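Long-range contacts in Lmo2445 protein (Listeria monocytogenes EGD-e, PDB 5HZL), which is of unknown function but is a secreted, calcium-binding, internalin-like protein that combines leucine-rich repeats with a C-terminal domain: residues V220-I225 with I279-Y283; E82-W86 with I106-A111; L124-S130 with G146-M152. Residue numbers count along the deposited sequence, not the author numbering.

Contacts 2 and 3 belong to one parallel sheet of leucine-rich repeats. Strands 105-107 and 126-128 are neighbours there, so the two contacts touch: the amide Asp128 N lies 2.8 Å from Ile106 O, and Asn109 ND2 lies 2.7 Å from Ser130 OG. Both have backbone hydrogen bonds at their heart, with an apolar face turned into the repeat core and a polar face turned outward. Contact 1 sits about 28 Å from contact 3 and 33 Å from contact 2, centre to centre, in the C-terminal domain. It joins its segments by aliphatic and aromatic packing, with no hydrogen bond between them. Contacts 1 and 2 are buried, contact 3 partly so.

Contact 1: residues V220-I225 with I279-Y283; sequences VFVPFI and ISLGY
Residues 220-225 run extended through Val220 and Phe221, turn at Val222 (phi/psi -138/80°) and enter a short helix at Phe224 and Ile225. The amide Ile225 N closes the turn on Val222 O at 3.2 Å. Residues 279-281 are the end of strand 273-281, in regular beta conformation, and the chain leaves it through Gly282 (-169/151°) to Tyr283. The two backbones stay well apart: the nearest CA atoms, those of Ile225 and Leu281, are 8.0 Å from each other, and no hydrogen bond crosses. What meets is side chains. Ile279, in the mt rotamer, points toward the other segment. Ile279 CD1 lies 4.0 Å from Val220 CG2 and 4.5 Å from Val222 CG2, while Ile279 CG2 lies 4.1 Å from Ile225 CD1. The short strand 219-221, paired with 262-264, and the helix pack over the face of the five-stranded sheet to which strand 273-281 belongs, consistent with a beta-sandwich of the E-set kind. Phe294 of strand 290-298 touches Val220, Val222 and Ile279 alike. Leu281, also mt, is next on this face, two residues along from Ile279. Leu281 CD1 is 4.1 Å from Ile225 CG1 and only 3.4 Å from Phe224 CD1, meeting the edge of that ring near its plane. Phe224 has chi1 at 180° and chi2 at -90°, and it also packs on Ile185 and Phe200, which ties this corner to the end of the repeats. Beyond it, the exposed Tyr283 brings OH to 4.3 Å from Phe224 CE1; that hydroxyl is hydrogen-bonded to Tyr254 OH.

Contact 2: residues E82-W86 with I106-A111; sequences ELAIW and IEANGA
Two backbone hydrogen bonds join these parallel strands. Glu107 N donates to Leu83 O at 3.0 Å and 172°, nearly straight, and Ile85 N donates to Glu107 O at 3.0 Å and 153°, so Glu107 gives and receives on the same edge. The register follows: Leu83 lies beside Ile106 and Ala84 beside Glu107, each pair 5.0 Å apart at CA. Past the strands the chains bend together at Ile85 (phi/psi -128/25°) and Ala108 (-129/43°), bringing the CA atoms of Trp86 and Ala108 to 4.1 Å. Gly110 then turns with positive phi (46/45°), and Ala111 swings back so that its CB rests 3.4 Å from Ile85 O. In the leucine-rich repeat fold each repeat supplies one such strand and turn; here two successive ones stack. Asn88 ND2 bonds Ile85 O within its own repeat, while Asn132 reaches back from the next to Ala108 O and Ala111 N. Leu83 and Ile106 face the apolar core, with CB of Leu83 4.4 Å from CG1 of Ile106; Ile85, at chi1 55°, puts CG1 3.6 Å from Ala108 CB. On the opposite face Trp86 (chi1 49°, chi2 -91°) stands exposed, with CB 3.0 Å from Asn109 O and the edge of its ring toward Glu107 O. Asn109 ND2 bonds Ser130 OG of the next repeat. Also on this outer face, Glu82 OE1 comes within 3.9 Å of Glu107 OE1. The two acidic ends add no salt bridge, so main-chain bonds and apolar packing probably carry most of the contact.

Contact 3: residues L124-S130 with G146-M152; sequences LTNVDLS and GLVSINM
This is a parallel strand-to-strand contact in the middle of the repeat sheet, between strands 126-128 and 149-151, whose axes approach to 5.0 Å at an angle of 5°. Asn126 pairs with Ser149, Val127 with Ile150 and Asp128 with Asn151, at CA distances of 5.0, 5.2 and 4.8 Å. Thr125 O accepts both Val148 N at 2.8 Å and Ser149 N at 3.2 Å; the helical backbone angles of Val148 (phi/psi -106/-39°) turn these successive amides toward the same carbonyl just before the strand. The pattern continues with Val127 N to Ser149 O at 3.1 Å, Asn151 N to Val127 O at 3.1 Å and Leu129 N to Asn151 O at 2.8 Å. On the polar face Ser149 OG donates to Asn126 OD1 at 2.6 Å, and Asn126 ND2 passes the link to Asn105 OD1. Further along, Ser130 OG gives a 2.6 Å bond to Asp128 OD1, while Asn151 OD1 holds Glu153 N. The core side is apolar: Val127 CG1 meets Ile150 CG1 at 3.7 Å and Leu147 CD2 at 3.9 Å, and among the residues flanking the strands Leu124 CG lies 3.7 Å from Leu147 CD2, and Leu129 CB packs 3.8 Å from CG of selenomethionine Met152. An inward apolar row behind an outward polar face, one strand per repeat, is typical of the parallel sheet of a leucine-rich repeat solenoid, as in internalins.

Contact 1: residues V220-I225 with I279-Y283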
loop_
_atom_site.group_PDB
_atom_site.type_symbol
_atom_site.label_atom_id
_atom_site.label_comp_id
_atom_site.label_asym_id
_atom_site.label_seq_id
_atom_site.Cartn_x
_atom_site.Cartn_y
_atom_site.Cartn_z
ATOM N N VAL A 220 7.596 -22.687 10.362
ATOM C CA VAL A 220 6.987 -21.403 9.971
ATOM C C VAL A 220 6.548 -21.349 8.499
ATOM O O VAL A 220 7.139 -22.030 7.658
ATOM C CB VAL A 220 7.974 -20.252 10.255
ATOM C CG1 VAL A 220 8.258 -20.180 11.747
ATOM C CG2 VAL A 220 9.286 -20.425 9.489
ATOM N N PHE A 221 5.533 -20.523 8.203
ATOM C CA PHE A 221 4.960 -20.349 6.837
ATOM C C PHE A 221 5.600 -19.144 6.169
ATOM O O PHE A 221 5.265 -18.008 6.521
ATOM C CB PHE A 221 3.433 -20.177 6.935
ATOM C CG PHE A 221 2.748 -19.915 5.624
ATOM C CD1 PHE A 221 2.606 -20.921 4.683
ATOM C CD2 PHE A 221 2.190 -18.667 5.347
ATOM C CE1 PHE A 221 1.958 -20.686 3.479
ATOM C CE2 PHE A 221 1.539 -18.428 4.145
ATOM C CZ PHE A 221 1.424 -19.438 3.211
ATOM N N VAL A 222 6.513 -19.386 5.215
ATOM C CA VAL A 222 7.226 -18.301 4.537
ATOM C C VAL A 222 7.341 -18.561 3.033
ATOM O O VAL A 222 8.395 -19.002 2.548
ATOM C CB VAL A 222 8.653 -18.121 5.124
ATOM C CG1 VAL A 222 9.242 -16.779 4.660
ATOM C CG2 VAL A 222 8.643 -18.164 6.651
ATOM N N PRO A 223 6.266 -18.277 2.277
ATOM C CA PRO A 223 6.277 -18.502 0.833
ATOM C C PRO A 223 7.387 -17.813 0.058
ATOM O O PRO A 223 7.839 -18.351 -0.949
ATOM C CB PRO A 223 4.919 -17.973 0.389
ATOM C CG PRO A 223 4.055 -18.199 1.557
ATOM C CD PRO A 223 4.919 -17.910 2.745
ATOM N N PHE A 224 7.815 -16.646 0.531
ATOM C CA PHE A 224 8.869 -15.876 -0.129
ATOM C C PHE A 224 10.147 -16.690 -0.353
ATOM O O PHE A 224 10.759 -16.603 -1.419
ATOM C CB PHE A 224 9.187 -14.606 0.683
ATOM C CG PHE A 224 10.269 -13.754 0.071
ATOM C CD1 PHE A 224 11.602 -13.964 0.396
ATOM C CD2 PHE A 224 9.956 -12.749 -0.842
ATOM C CE1 PHE A 224 12.598 -13.195 -0.173
ATOM C CE2 PHE A 224 10.952 -11.974 -1.411
ATOM C CZ PHE A 224 12.273 -12.199 -1.078
ATOM N N ILE A 225 10.540 -17.470 0.655
ATOM C CA ILE A 225 11.749 -18.298 0.579
ATOM C C ILE A 225 11.769 -19.194 -0.663
ATOM O O ILE A 225 12.779 -19.295 -1.358
ATOM C CB ILE A 225 11.913 -19.172 1.850
ATOM C CG1 ILE A 225 12.204 -18.280 3.061
ATOM C CG2 ILE A 225 13.063 -20.166 1.697
ATOM C CD1 ILE A 225 12.238 -19.017 4.384
ATOM N N ILE A 279 15.110 -15.270 10.146
ATOM C CA ILE A 279 15.538 -15.870 8.900
ATOM C C ILE A 279 15.946 -14.660 8.075
ATOM O O ILE A 279 15.111 -13.844 7.734
ATOM C CB ILE A 279 14.410 -16.631 8.190
ATOM C CG1 ILE A 279 13.899 -17.761 9.084
ATOM C CG2 ILE A 279 14.913 -17.207 6.873
ATOM C CD1 ILE A 279 12.716 -18.530 8.519
ATOM N N SER A 280 17.235 -14.545 7.782
ATOM C CA SER A 280 17.795 -13.444 7.013
ATOM C C SER A 280 18.164 -13.960 5.628
ATOM O O SER A 280 18.973 -14.867 5.508
ATOM C CB SER A 280 19.026 -12.920 7.742
ATOM O OG SER A 280 19.718 -11.953 6.981
ATOM N N LEU A 281 17.570 -13.372 4.595
ATOM C CA LEU A 281 17.796 -13.747 3.193
ATOM C C LEU A 281 18.594 -12.642 2.519
ATOM O O LEU A 281 18.489 -11.492 2.920
ATOM C CB LEU A 281 16.447 -13.865 2.506
ATOM C CG LEU A 281 15.447 -14.721 3.293
ATOM C CD1 LEU A 281 14.057 -14.640 2.689
ATOM C CD2 LEU A 281 15.923 -16.158 3.394
ATOM N N GLY A 282 19.376 -12.967 1.493
ATOM C CA GLY A 282 20.196 -11.949 0.800
ATOM C C GLY A 282 20.784 -12.469 -0.488
ATOM O O GLY A 282 21.036 -13.669 -0.590
ATOM N N TYR A 283 21.013 -11.586 -1.471
ATOM C CA TYR A 283 21.544 -12.013 -2.782
ATOM C C TYR A 283 22.410 -10.944 -3.440
ATOM O O TYR A 283 23.170 -11.245 -4.366
ATOM C CB TYR A 283 20.381 -12.377 -3.724
ATOM C CG TYR A 283 19.279 -13.203 -3.062
ATOM C CD1 TYR A 283 19.359 -14.595 -2.939
ATOM C CD2 TYR A 283 18.161 -12.575 -2.537
ATOM C CE1 TYR A 283 18.339 -15.325 -2.313
ATOM C CE2 TYR A 283 17.135 -13.281 -1.913
ATOM C CZ TYR A 283 17.217 -14.658 -1.801
ATOM O OH TYR A 283 16.187 -15.345 -1.178
#

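Contact 2: residues E82-W86 with I106-A111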
loop_
_atom_site.group_PDB
_atom_site.type_symbol
_atom_site.label_atom_id
_atom_site.label_comp_id
_atom_site.label_asym_id
_atom_site.label_seq_id
_atom_site.Cartn_x
_atom_site.Cartn_y
_atom_site.Cartn_z
ATOM N N GLU A 82 -5.991 15.826 -11.406
ATOM C CA GLU A 82 -5.048 15.490 -10.350
ATOM C C GLU A 82 -5.601 15.723 -8.954
ATOM O O GLU A 82 -6.201 16.752 -8.686
ATOM C CB GLU A 82 -3.794 16.349 -10.523
ATOM C CG GLU A 82 -2.745 16.229 -9.417
ATOM C CD GLU A 82 -1.544 17.154 -9.626
ATOM O OE1 GLU A 82 -1.287 17.989 -8.721
ATOM O OE2 GLU A 82 -0.887 17.092 -10.697
ATOM N N LEU A 83 -5.373 14.761 -8.066
ATOM C CA LEU A 83 -5.771 14.844 -6.666
ATOM C C LEU A 83 -4.480 14.823 -5.829
ATOM O O LEU A 83 -3.758 13.824 -5.843
ATOM C CB LEU A 83 -6.646 13.658 -6.281
ATOM C CG LEU A 83 -7.055 13.610 -4.808
ATOM C CD1 LEU A 83 -7.772 14.888 -4.389
ATOM C CD2 LEU A 83 -7.915 12.385 -4.553
ATOM N N ALA A 84 -4.199 15.912 -5.120
ATOM C CA ALA A 84 -3.019 16.050 -4.268
ATOM C C ALA A 84 -3.446 16.003 -2.790
ATOM O O ALA A 84 -3.966 17.000 -2.264
ATOM C CB ALA A 84 -2.325 17.366 -4.576
ATOM N N ILE A 85 -3.233 14.861 -2.132
ATOM C CA ILE A 85 -3.618 14.681 -0.728
ATOM C C ILE A 85 -2.499 14.161 0.172
ATOM O O ILE A 85 -2.762 13.589 1.226
ATOM C CB ILE A 85 -4.859 13.755 -0.597
ATOM C CG1 ILE A 85 -4.609 12.414 -1.283
ATOM C CG2 ILE A 85 -6.094 14.415 -1.190
ATOM C CD1 ILE A 85 -5.750 11.434 -1.162
ATOM N N TRP A 86 -1.255 14.399 -0.218
ATOM C CA TRP A 86 -0.108 13.942 0.572
ATOM C C TRP A 86 0.058 14.688 1.900
ATOM O O TRP A 86 -0.329 15.833 2.006
ATOM C CB TRP A 86 1.182 13.980 -0.264
ATOM C CG TRP A 86 1.470 15.249 -1.034
ATOM C CD1 TRP A 86 1.092 15.525 -2.315
ATOM C CD2 TRP A 86 2.222 16.380 -0.589
ATOM N NE1 TRP A 86 1.542 16.765 -2.689
ATOM C CE2 TRP A 86 2.246 17.312 -1.656
ATOM C CE3 TRP A 86 2.870 16.704 0.606
ATOM C CZ2 TRP A 86 2.898 18.549 -1.566
ATOM C CZ3 TRP A 86 3.526 17.947 0.702
ATOM C CH2 TRP A 86 3.532 18.851 -0.381
ATOM N N ILE A 106 -3.102 10.498 -8.891
ATOM C CA ILE A 106 -3.278 10.622 -7.432
ATOM C C ILE A 106 -1.896 10.672 -6.767
ATOM O O ILE A 106 -1.131 9.731 -6.891
ATOM C CB ILE A 106 -4.081 9.450 -6.823
ATOM C CG1 ILE A 106 -5.524 9.508 -7.306
ATOM C CG2 ILE A 106 -4.045 9.496 -5.290
ATOM C CD1 ILE A 106 -6.436 8.449 -6.724
ATOM N N GLU A 107 -1.602 11.773 -6.079
ATOM C CA GLU A 107 -0.351 11.960 -5.355
ATOM C C GLU A 107 -0.718 12.001 -3.878
ATOM O O GLU A 107 -1.125 13.039 -3.357
ATOM C CB GLU A 107 0.360 13.220 -5.833
ATOM C CG GLU A 107 0.956 13.057 -7.227
ATOM C CD GLU A 107 1.569 14.333 -7.792
ATOM O OE1 GLU A 107 1.241 15.453 -7.306
ATOM O OE2 GLU A 107 2.366 14.216 -8.757
ATOM N N ALA A 108 -0.560 10.848 -3.222
ATOM C CA ALA A 108 -0.932 10.657 -1.818
ATOM C C ALA A 108 0.138 10.055 -0.918
ATOM O O ALA A 108 -0.148 9.197 -0.082
ATOM C CB ALA A 108 -2.190 9.803 -1.776
ATOM N N ASN A 109 1.368 10.517 -1.081
ATOM C CA ASN A 109 2.486 10.059 -0.260
ATOM C C ASN A 109 2.315 10.472 1.210
ATOM O O ASN A 109 1.886 11.589 1.485
ATOM C CB ASN A 109 3.797 10.704 -0.755
ATOM C CG ASN A 109 4.985 10.365 0.125
ATOM O OD1 ASN A 109 5.380 11.158 0.960
ATOM N ND2 ASN A 109 5.501 9.161 0.000
ATOM N N GLY A 110 2.664 9.580 2.138
ATOM C CA GLY A 110 2.609 9.868 3.580
ATOM C C GLY A 110 1.354 10.537 4.085
ATOM O O GLY A 110 1.412 11.479 4.866
ATOM N N ALA A 111 0.215 10.023 3.635
ATOM C CA ALA A 111 -1.083 10.550 3.994
ATOM C C ALA A 111 -1.813 9.661 4.998
ATOM O O ALA A 111 -3.013 9.824 5.219
ATOM C CB ALA A 111 -1.903 10.692 2.731
#

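Contact 3: residues L124-S130 with G146-M152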
loop_
_atom_site.group_PDB
_atom_site.type_symbol
_atom_site.label_atom_id
_atom_site.label_comp_id
_atom_site.label_asym_id
_atom_site.label_seq_id
_atom_site.Cartn_x
_atom_site.Cartn_y
_atom_site.Cartn_z
ATOM N N LEU A 124 -7.648 7.008 -14.737
ATOM C CA LEU A 124 -6.536 6.964 -13.795
ATOM C C LEU A 124 -5.333 6.279 -14.459
ATOM O O LEU A 124 -5.422 5.147 -14.931
ATOM C CB LEU A 124 -6.935 6.280 -12.475
ATOM C CG LEU A 124 -5.947 6.464 -11.315
ATOM C CD1 LEU A 124 -5.805 7.934 -10.954
ATOM C CD2 LEU A 124 -6.387 5.681 -10.091
ATOM N N THR A 125 -4.220 6.998 -14.480
ATOM C CA THR A 125 -2.972 6.575 -15.102
ATOM C C THR A 125 -1.823 6.380 -14.114
ATOM O O THR A 125 -0.963 5.513 -14.326
ATOM C CB THR A 125 -2.602 7.641 -16.175
ATOM O OG1 THR A 125 -3.505 7.494 -17.269
ATOM C CG2 THR A 125 -1.184 7.497 -16.735
ATOM N N ASN A 126 -1.806 7.179 -13.051
ATOM C CA ASN A 126 -0.745 7.113 -12.075
ATOM C C ASN A 126 -1.251 7.252 -10.656
ATOM O O ASN A 126 -2.150 8.021 -10.402
ATOM C CB ASN A 126 0.218 8.252 -12.352
ATOM C CG ASN A 126 1.366 8.291 -11.371
ATOM O OD1 ASN A 126 2.053 7.308 -11.158
ATOM N ND2 ASN A 126 1.571 9.433 -10.762
ATOM N N VAL A 127 -0.643 6.533 -9.724
ATOM C CA VAL A 127 -1.047 6.592 -8.327
ATOM C C VAL A 127 0.202 6.450 -7.441
ATOM O O VAL A 127 0.942 5.502 -7.599
ATOM C CB VAL A 127 -2.141 5.516 -8.049
ATOM C CG1 VAL A 127 -1.635 4.095 -8.282
ATOM C CG2 VAL A 127 -2.684 5.625 -6.643
ATOM N N ASP A 128 0.450 7.421 -6.557
ATOM C CA ASP A 128 1.599 7.433 -5.615
ATOM C C ASP A 128 1.044 7.254 -4.193
ATOM O O ASP A 128 0.611 8.212 -3.557
ATOM C CB ASP A 128 2.411 8.741 -5.728
ATOM C CG ASP A 128 3.661 8.787 -4.786
ATOM O OD1 ASP A 128 4.018 7.763 -4.152
ATOM O OD2 ASP A 128 4.312 9.867 -4.690
ATOM N N LEU A 129 1.058 6.010 -3.718
ATOM C CA LEU A 129 0.558 5.644 -2.392
ATOM C C LEU A 129 1.691 5.202 -1.474
ATOM O O LEU A 129 1.484 4.481 -0.501
ATOM C CB LEU A 129 -0.483 4.532 -2.541
ATOM C CG LEU A 129 -1.777 4.944 -3.235
ATOM C CD1 LEU A 129 -2.565 3.735 -3.708
ATOM C CD2 LEU A 129 -2.624 5.813 -2.315
ATOM N N SER A 130 2.893 5.664 -1.776
ATOM C CA SER A 130 4.048 5.327 -0.980
ATOM C C SER A 130 3.986 5.971 0.414
ATOM O O SER A 130 3.466 7.064 0.576
ATOM C CB SER A 130 5.302 5.819 -1.699
ATOM O OG SER A 130 5.262 7.229 -1.878
ATOM N N GLY A 146 -6.946 1.085 -16.217
ATOM C CA GLY A 146 -6.057 1.859 -17.076
ATOM C C GLY A 146 -4.729 2.275 -16.479
ATOM O O GLY A 146 -3.933 2.896 -17.175
ATOM N N LEU A 147 -4.482 1.939 -15.208
ATOM C CA LEU A 147 -3.224 2.296 -14.540
ATOM C C LEU A 147 -1.940 1.909 -15.283
ATOM O O LEU A 147 -1.819 0.792 -15.800
ATOM C CB LEU A 147 -3.176 1.719 -13.123
ATOM C CG LEU A 147 -3.999 2.431 -12.043
ATOM C CD1 LEU A 147 -4.102 1.598 -10.772
ATOM C CD2 LEU A 147 -3.418 3.812 -11.735
ATOM N N VAL A 148 -1.001 2.854 -15.327
ATOM C CA VAL A 148 0.293 2.660 -15.974
ATOM C C VAL A 148 1.385 2.500 -14.927
ATOM O O VAL A 148 2.293 1.696 -15.114
ATOM C CB VAL A 148 0.641 3.826 -16.931
ATOM C CG1 VAL A 148 2.054 3.674 -17.508
ATOM C CG2 VAL A 148 -0.404 3.900 -18.035
ATOM N N SER A 149 1.306 3.260 -13.841
ATOM C CA SER A 149 2.316 3.167 -12.787
ATOM C C SER A 149 1.731 3.313 -11.389
ATOM O O SER A 149 0.962 4.225 -11.118
ATOM C CB SER A 149 3.412 4.208 -12.988
ATOM O OG SER A 149 2.880 5.494 -12.888
ATOM N N ILE A 150 2.145 2.387 -10.525
ATOM C CA ILE A 150 1.751 2.283 -9.130
ATOM C C ILE A 150 2.975 2.321 -8.233
ATOM O O ILE A 150 3.919 1.553 -8.417
ATOM C CB ILE A 150 1.058 0.933 -8.879
ATOM C CG1 ILE A 150 -0.274 0.883 -9.645
ATOM C CG2 ILE A 150 0.832 0.694 -7.385
ATOM C CD1 ILE A 150 -0.969 -0.461 -9.575
ATOM N N ASN A 151 2.946 3.205 -7.248
ATOM C CA ASN A 151 4.033 3.300 -6.299
ATOM C C ASN A 151 3.466 3.057 -4.904
ATOM O O ASN A 151 2.606 3.819 -4.455
ATOM C CB ASN A 151 4.699 4.661 -6.415
ATOM C CG ASN A 151 5.885 4.833 -5.487
ATOM O OD1 ASN A 151 6.272 3.949 -4.739
ATOM N ND2 ASN A 151 6.461 5.996 -5.536
HETATM N N MSE A 152 3.936 1.983 -4.256
HETATM C CA MSE A 152 3.528 1.622 -2.890
HETATM C C MSE A 152 4.770 1.293 -2.087
HETATM O O MSE A 152 4.799 0.371 -1.267
HETATM C CB MSE A 152 2.467 0.524 -2.899
HETATM C CG MSE A 152 1.082 1.135 -3.066
HETATM SE SE MSE A 152 -0.340 -0.232 -2.945
HETATM C CE MSE A 152 0.268 -1.463 -4.357
#